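Lmo0651 protein (Listeria monocytogenes serovar 1/2a, PDB 6EP3) controls expression of the Listeria monocytogenes Agr system as a GntR-family transcription factor with an FCD domain, acting as an activator and mediating virulence. Local coordinates at the interface of chains A and B. Coordinates in Å, arbitrary orientation; residue numbers count along the deposited sequence, not the author numbering. Chains: chain A/B, Lmo0651 protein.

The interface of chains A and B. Residues chain A 52, 55-56, 58, 62; chain B 48-49, 52-53, 55-56.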
# COMPACT_ATOMS: atom_id res chain seq x y z
N ALA A 52 6.64 16.57 9.87
CA ALA A 52 5.45 15.79 10.21
C ALA A 52 4.64 15.48 8.97
O ALA A 52 4.23 14.34 8.75
CB ALA A 52 4.60 16.55 11.24
N THR A 55 6.21 12.90 7.13
CA THR A 55 5.98 11.60 7.76
C THR A 55 4.59 11.09 7.46
O THR A 55 4.40 9.88 7.30
CB THR A 55 6.20 11.69 9.27
OG1 THR A 55 7.48 12.29 9.53
CG2 THR A 55 6.16 10.29 9.89
N ALA A 56 3.61 11.99 7.34
CA ALA A 56 2.26 11.56 7.00
C ALA A 56 2.18 11.04 5.57
O ALA A 56 1.27 10.26 5.26
CB ALA A 56 1.29 12.73 7.19
N GLY A 58 4.71 9.32 4.11
CA GLY A 58 5.67 8.24 3.97
C GLY A 58 7.02 8.63 3.43
O GLY A 58 7.85 7.75 3.18
N TYR A 62 9.77 8.42 11.47
CA TYR A 62 10.25 8.65 12.83
C TYR A 62 10.71 7.31 13.38
O TYR A 62 9.92 6.53 13.92
CB TYR A 62 9.16 9.26 13.70
CG TYR A 62 8.75 10.66 13.33
CD1 TYR A 62 9.69 11.68 13.25
CD2 TYR A 62 7.42 10.97 13.07
CE1 TYR A 62 9.32 12.97 12.92
CE2 TYR A 62 7.04 12.26 12.73
CZ TYR A 62 7.99 13.25 12.66
OH TYR A 62 7.61 14.53 12.32
N ARG B 48 2.17 14.60 18.27
CA ARG B 48 2.23 14.96 16.85
C ARG B 48 2.89 13.86 16.04
O ARG B 48 2.30 13.33 15.09
CB ARG B 48 2.99 16.28 16.70
CG ARG B 48 3.61 16.51 15.33
CD ARG B 48 4.22 17.90 15.23
NE ARG B 48 3.21 18.94 15.04
CZ ARG B 48 3.33 20.19 15.46
NH1 ARG B 48 4.43 20.57 16.10
NH2 ARG B 48 2.36 21.07 15.24
N LYS B 49 4.10 13.45 16.45
CA LYS B 49 4.82 12.40 15.76
C LYS B 49 3.95 11.16 15.59
O LYS B 49 3.77 10.66 14.48
CB LYS B 49 6.10 12.06 16.54
CG LYS B 49 7.33 12.82 16.07
CD LYS B 49 8.61 12.21 16.62
CE LYS B 49 8.96 12.78 17.98
NZ LYS B 49 10.42 12.67 18.24
N ALA B 52 1.39 11.65 12.96
CA ALA B 52 2.01 11.56 11.64
C ALA B 52 2.19 10.11 11.23
O ALA B 52 1.80 9.70 10.13
CB ALA B 52 3.35 12.30 11.64
N THR B 53 2.73 9.29 12.14
CA THR B 53 2.90 7.88 11.84
C THR B 53 1.57 7.23 11.50
O THR B 53 1.46 6.50 10.50
CB THR B 53 3.57 7.17 13.02
OG1 THR B 53 4.79 7.85 13.34
CG2 THR B 53 3.89 5.73 12.67
N THR B 55 -0.95 8.65 10.28
CA THR B 55 -1.39 9.10 8.96
C THR B 55 -0.66 8.36 7.86
O THR B 55 -1.23 8.11 6.79
CB THR B 55 -1.19 10.62 8.81
OG1 THR B 55 -1.77 11.29 9.94
CG2 THR B 55 -1.87 11.12 7.55
N ALA B 56 0.60 7.97 8.11
CA ALA B 56 1.34 7.18 7.14
C ALA B 56 0.78 5.77 6.99
O ALA B 56 0.99 5.14 5.95
CB ALA B 56 2.82 7.11 7.54
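The phenol ring of A:Tyr62 is packed on both faces. Over the centre of one face lies CG of B:Lys49, 3.4 Å from the ring centroid in a CH-pi contact; against the opposite face, offset toward the rim, sits OG1 of A:Thr55 from its own chain. CB of B:Ala52 meets the ring edge in plane, 3.9 Å from CE2 of A:Tyr62. The ring projects from the loop after strand 60-61, its CG anti to the carbonyl carbon (chi1 -68°), and the lysine chain crosses it obliquely. Tyrosine offers a broad flat face, and lysine a long methylene stem to cover it: CD of B:Lys49 follows CG onto the ring, 3.6 Å from CD1 of A:Tyr62, before the bend at chi3 (-87°) turns CE and NZ away.

Beyond the ring, the recognition helix (44-56) of each winged helix-turn-helix domain packs against the same helix of the other chain, though the two meet unequally. Alanine keeps the backbones near each other, so that CB of B:Ala52 rests 3.6 Å from the carbonyl O of A:Ala52. Threonine combines a methyl with a hydroxyl, and A:Thr55 uses both: CG2, anti to the backbone N, faces B:Ala52 across the contact, while OG1, beside the N, backs the tyrosine. The patch is held by apolar packing. Such pairing may fix the relative placement of the two DNA-binding domains. Near the tyrosine rim, OG1 of B:Thr53 donates a hydrogen bond to the backbone O of B:Lys49 at 3.2 Å, from above the carbonyl plane. At the helix ends, CG2 of B:Thr55 meets CB of A:Ala56 at 3.6 Å.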